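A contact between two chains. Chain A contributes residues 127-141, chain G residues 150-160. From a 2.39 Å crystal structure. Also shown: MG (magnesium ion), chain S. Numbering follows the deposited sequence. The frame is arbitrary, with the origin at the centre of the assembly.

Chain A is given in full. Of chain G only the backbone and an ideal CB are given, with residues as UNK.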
# COMPACT_ATOMS: atom_id res chain seq x y z
N GLY A 127 -12.44 -8.03 -26.12
CA GLY A 127 -11.91 -7.87 -27.46
C GLY A 127 -10.91 -8.89 -27.89
O GLY A 127 -10.94 -9.37 -29.00
N THR A 128 -10.04 -9.27 -26.99
CA THR A 128 -9.04 -10.24 -27.33
C THR A 128 -9.64 -11.63 -27.56
O THR A 128 -9.14 -12.38 -28.40
CB THR A 128 -7.92 -10.27 -26.28
OG1 THR A 128 -7.38 -8.93 -26.16
CG2 THR A 128 -6.74 -11.14 -26.77
N PHE A 129 -10.66 -12.01 -26.79
CA PHE A 129 -11.31 -13.29 -27.03
C PHE A 129 -11.92 -13.28 -28.42
O PHE A 129 -11.85 -14.26 -29.15
CB PHE A 129 -12.38 -13.57 -25.95
CG PHE A 129 -11.89 -13.31 -24.58
CD1 PHE A 129 -10.65 -13.75 -24.18
CD2 PHE A 129 -12.69 -12.68 -23.63
CE1 PHE A 129 -10.18 -13.51 -22.88
CE2 PHE A 129 -12.25 -12.46 -22.34
CZ PHE A 129 -10.97 -12.87 -21.95
N ALA A 130 -12.50 -12.14 -28.80
CA ALA A 130 -13.19 -12.02 -30.06
C ALA A 130 -12.21 -12.16 -31.18
O ALA A 130 -12.44 -12.79 -32.21
CB ALA A 130 -13.91 -10.69 -30.11
N LYS A 131 -11.11 -11.50 -31.01
CA LYS A 131 -10.05 -11.52 -32.00
C LYS A 131 -9.48 -12.91 -32.19
O LYS A 131 -9.34 -13.37 -33.32
CB LYS A 131 -8.98 -10.61 -31.52
CG LYS A 131 -7.77 -10.71 -32.33
CD LYS A 131 -6.65 -9.91 -31.70
CE LYS A 131 -6.48 -8.57 -32.39
NZ LYS A 131 -5.19 -7.95 -31.92
N ALA A 132 -9.27 -13.63 -31.10
CA ALA A 132 -8.86 -15.02 -31.20
C ALA A 132 -9.89 -15.90 -31.97
O ALA A 132 -9.54 -16.67 -32.86
CB ALA A 132 -8.61 -15.61 -29.81
N ALA A 133 -11.15 -15.75 -31.66
CA ALA A 133 -12.14 -16.53 -32.35
C ALA A 133 -12.21 -16.10 -33.82
O ALA A 133 -12.31 -16.97 -34.70
CB ALA A 133 -13.50 -16.38 -31.69
N ALA A 134 -12.19 -14.81 -34.10
CA ALA A 134 -12.28 -14.38 -35.49
C ALA A 134 -11.09 -14.85 -36.28
O ALA A 134 -11.20 -15.21 -37.45
CB ALA A 134 -12.37 -12.87 -35.58
N ARG A 135 -9.90 -14.82 -35.68
CA ARG A 135 -8.73 -15.33 -36.39
C ARG A 135 -8.82 -16.77 -36.77
O ARG A 135 -8.19 -17.21 -37.70
CB ARG A 135 -7.45 -15.09 -35.57
CG ARG A 135 -7.00 -13.64 -35.70
CD ARG A 135 -5.67 -13.39 -35.02
NE ARG A 135 -5.23 -12.04 -35.29
CZ ARG A 135 -4.29 -11.40 -34.60
NH1 ARG A 135 -3.71 -11.96 -33.55
NH2 ARG A 135 -3.96 -10.15 -34.94
N ALA A 136 -9.57 -17.55 -35.99
CA ALA A 136 -9.69 -18.97 -36.24
C ALA A 136 -10.52 -19.20 -37.47
O ALA A 136 -10.34 -20.20 -38.16
CB ALA A 136 -10.32 -19.69 -35.05
N LEU A 137 -11.42 -18.27 -37.74
CA LEU A 137 -12.34 -18.40 -38.85
C LEU A 137 -11.98 -17.59 -40.10
O LEU A 137 -12.59 -17.79 -41.13
CB LEU A 137 -13.73 -17.97 -38.41
CG LEU A 137 -14.37 -18.81 -37.31
CD1 LEU A 137 -15.57 -18.08 -36.77
CD2 LEU A 137 -14.77 -20.17 -37.79
N ILE A 138 -11.01 -16.67 -40.00
CA ILE A 138 -10.84 -15.67 -41.04
C ILE A 138 -10.59 -16.30 -42.41
O ILE A 138 -11.07 -15.81 -43.44
CB ILE A 138 -9.70 -14.66 -40.67
CG1 ILE A 138 -9.69 -13.44 -41.64
CG2 ILE A 138 -8.31 -15.34 -40.60
CD1 ILE A 138 -10.95 -12.60 -41.61
N ASP A 139 -9.83 -17.39 -42.41
CA ASP A 139 -9.37 -18.03 -43.64
C ASP A 139 -10.23 -19.27 -43.94
O ASP A 139 -9.89 -20.01 -44.82
CB ASP A 139 -7.88 -18.43 -43.52
CG ASP A 139 -7.58 -19.36 -42.26
OD1 ASP A 139 -8.19 -19.19 -41.12
OD2 ASP A 139 -6.70 -20.27 -42.43
N VAL A 140 -11.34 -19.51 -43.25
CA VAL A 140 -12.13 -20.66 -43.57
C VAL A 140 -13.34 -20.45 -44.48
O VAL A 140 -14.13 -19.51 -44.36
CB VAL A 140 -12.54 -21.59 -42.36
CG1 VAL A 140 -11.98 -21.15 -41.05
CG2 VAL A 140 -14.03 -21.80 -42.25
N ASP A 141 -13.49 -21.46 -45.32
CA ASP A 141 -14.53 -21.55 -46.36
C ASP A 141 -15.89 -21.50 -45.74
O ASP A 141 -16.16 -22.10 -44.72
CB ASP A 141 -14.42 -22.88 -47.11
CG ASP A 141 -13.03 -23.14 -47.68
OD1 ASP A 141 -12.34 -22.15 -47.98
OD2 ASP A 141 -12.63 -24.32 -47.90
N UNK G 150 -4.35 -27.44 -32.92
CA UNK G 150 -3.17 -26.79 -33.51
C UNK G 150 -3.44 -25.37 -33.94
O UNK G 150 -2.63 -24.48 -33.73
CB UNK G 150 -2.67 -27.59 -34.71
N UNK G 151 -4.57 -25.18 -34.59
CA UNK G 151 -4.92 -23.87 -35.07
C UNK G 151 -5.14 -22.92 -33.85
O UNK G 151 -4.73 -21.77 -33.85
CB UNK G 151 -6.17 -23.95 -35.95
N UNK G 152 -5.86 -23.41 -32.86
CA UNK G 152 -6.14 -22.64 -31.67
C UNK G 152 -4.88 -22.28 -30.88
O UNK G 152 -4.76 -21.16 -30.44
CB UNK G 152 -7.11 -23.42 -30.78
N UNK G 153 -3.93 -23.21 -30.80
CA UNK G 153 -2.64 -22.90 -30.21
C UNK G 153 -1.83 -21.85 -30.97
O UNK G 153 -1.13 -21.06 -30.34
CB UNK G 153 -1.82 -24.19 -30.10
N UNK G 154 -1.88 -21.86 -32.28
CA UNK G 154 -1.10 -20.88 -33.07
C UNK G 154 -1.66 -19.53 -32.78
O UNK G 154 -0.91 -18.61 -32.50
CB UNK G 154 -1.14 -21.17 -34.57
N UNK G 155 -2.97 -19.44 -32.72
CA UNK G 155 -3.62 -18.19 -32.47
C UNK G 155 -3.39 -17.70 -31.03
O UNK G 155 -3.02 -16.55 -30.81
CB UNK G 155 -5.12 -18.33 -32.76
N UNK G 156 -3.54 -18.58 -30.06
CA UNK G 156 -3.44 -18.18 -28.63
C UNK G 156 -1.98 -17.82 -28.23
O UNK G 156 -1.77 -16.82 -27.63
CB UNK G 156 -3.95 -19.31 -27.74
N UNK G 157 -1.01 -18.59 -28.73
CA UNK G 157 0.34 -18.34 -28.43
C UNK G 157 0.97 -17.13 -29.20
O UNK G 157 1.90 -16.52 -28.68
CB UNK G 157 1.12 -19.62 -28.72
N UNK G 158 0.42 -16.79 -30.34
CA UNK G 158 0.77 -15.54 -30.99
C UNK G 158 0.32 -14.39 -30.19
O UNK G 158 0.99 -13.39 -30.14
CB UNK G 158 0.18 -15.46 -32.40
N UNK G 159 -0.81 -14.50 -29.47
CA UNK G 159 -1.27 -13.38 -28.68
C UNK G 159 -0.58 -13.24 -27.28
O UNK G 159 -0.35 -12.14 -26.77
CB UNK G 159 -2.78 -13.52 -28.50
N UNK G 160 -0.41 -14.38 -26.62
CA UNK G 160 0.12 -14.43 -25.23
C UNK G 160 1.61 -14.34 -25.27
O UNK G 160 2.29 -15.23 -25.78
CB UNK G 160 -0.31 -15.71 -24.50
MG MG S . 4.00 -15.78 -27.56

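Residues 150-159 of chain G form a helix that crosses helix 127-137 of chain A at 139°, with 9.7 Å between the axes at closest approach. Position 150 has helical backbone angles, and its CB finds nothing of chain A within reach, so chain A sets no preference; it is Arg G150, which makes no contact here.

At position 151 CA-to-CB points toward chain A, but the CB itself touches nothing. Beyond it lie two acceptors, the carbonyl of Ala A136 and the carboxylate of Asp A139. A long side chain ending in a donor, lysine or arginine, would suit. The residue is Lys G151, whose NZ donates a hydrogen bond to Ala A136 O at 3.0 Å and a weak one, within a salt bridge, to Asp A139 OD1 at 3.3 Å.

Position 152 points sideways and 153 and 154 are out of reach, so chain A hardly restricts them. They are Ala G152, Met G153 and Arg G154.

At position 155 CA-to-CB points toward chain A, with the CB 4.7 Å from Ala A132 O and 4.9 Å from Arg A135 CB. Chain A presents the small side chains of Ala A132 and Ala A136 here, a shallow apolar surface for isoleucine, leucine, valine or methionine. Ile G155 fills it: its CD1 lies 3.4 Å from Ala A136 CA and its CG2 is 4.0 Å from Ala A132 CB. A water also bridges Ile G155 O and Arg A135 NH1.

Position 156 points away from chain A and 157 is out of reach; they are Ala G156 and Thr G157. Thr G157 OG1 bonds back to Met G153 O at 2.6 Å, while Thr G157 O binds the magnesium ion at 2.5 Å.

Position 158 points toward chain A, its CB 5.4 Å from Arg A135 NH1. A polar or acidic residue would suit this neighbour. Asp G158 supplies a negative charge but forms no hydrogen bond or salt bridge with the arginine.

One turn beyond 155, position 159 again points toward chain A, with its CB 4.9 Å from Thr A128 CG2. The methyls of Thr A128 and Ala A132 favour a branched or long aliphatic group. Ile G159 places CG2 3.7 Å from Thr A128 CG2 and CD1 4.2 Å from Ala A132 CB, while its CG1 packs 3.9 Å from Arg A135 NH1.

Position 160 leaves helical phi/psi and lies out of reach. It is Asp G160, whose carbonyl O binds the magnesium ion at 2.5 Å.

Chain G, residues 150-160: RKAMRIATDID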
# COMPACT_ATOMS: atom_id res chain seq x y z
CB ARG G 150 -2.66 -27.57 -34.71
CG ARG G 150 -1.94 -28.83 -34.29
CD ARG G 150 -1.42 -29.65 -35.47
NE ARG G 150 -0.72 -30.83 -34.98
CZ ARG G 150 0.48 -30.82 -34.35
NH1 ARG G 150 1.02 -31.95 -33.95
NH2 ARG G 150 1.14 -29.69 -34.12
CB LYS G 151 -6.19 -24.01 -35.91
CG LYS G 151 -6.11 -23.48 -37.31
CD LYS G 151 -6.56 -22.02 -37.36
CE LYS G 151 -6.78 -21.51 -38.77
NZ LYS G 151 -8.14 -21.91 -39.26
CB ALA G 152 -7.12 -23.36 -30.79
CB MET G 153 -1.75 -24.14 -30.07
CG MET G 153 -2.29 -25.13 -29.10
SD MET G 153 -2.26 -24.62 -27.34
CE MET G 153 -0.51 -24.78 -26.98
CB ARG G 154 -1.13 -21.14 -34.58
CG ARG G 154 -0.45 -20.05 -35.45
CD ARG G 154 1.12 -20.14 -35.55
NE ARG G 154 1.76 -21.48 -35.77
CZ ARG G 154 1.51 -22.37 -36.78
NH1 ARG G 154 0.58 -22.10 -37.71
NH2 ARG G 154 2.17 -23.54 -36.90
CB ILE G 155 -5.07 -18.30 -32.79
CG1 ILE G 155 -5.23 -18.39 -34.30
CG2 ILE G 155 -5.85 -17.10 -32.25
CD1 ILE G 155 -6.62 -18.89 -34.71
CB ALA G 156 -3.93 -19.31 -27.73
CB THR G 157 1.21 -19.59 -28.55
OG1 THR G 157 1.27 -20.04 -29.93
CG2 THR G 157 0.70 -20.69 -27.68
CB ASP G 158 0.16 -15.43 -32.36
CG ASP G 158 0.85 -16.35 -33.39
OD1 ASP G 158 1.97 -16.88 -33.04
OD2 ASP G 158 0.31 -16.50 -34.55
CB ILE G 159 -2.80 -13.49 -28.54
CG1 ILE G 159 -3.47 -13.22 -29.89
CG2 ILE G 159 -3.36 -12.51 -27.50
CD1 ILE G 159 -4.94 -13.59 -29.89
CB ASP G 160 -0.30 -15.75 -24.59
CG ASP G 160 0.22 -15.93 -23.20
OD1 ASP G 160 0.49 -14.92 -22.51
OD2 ASP G 160 0.26 -17.10 -22.73
O HOH W 1 -3.42 -14.62 -32.93
O HOH W 2 4.69 -16.98 -29.58
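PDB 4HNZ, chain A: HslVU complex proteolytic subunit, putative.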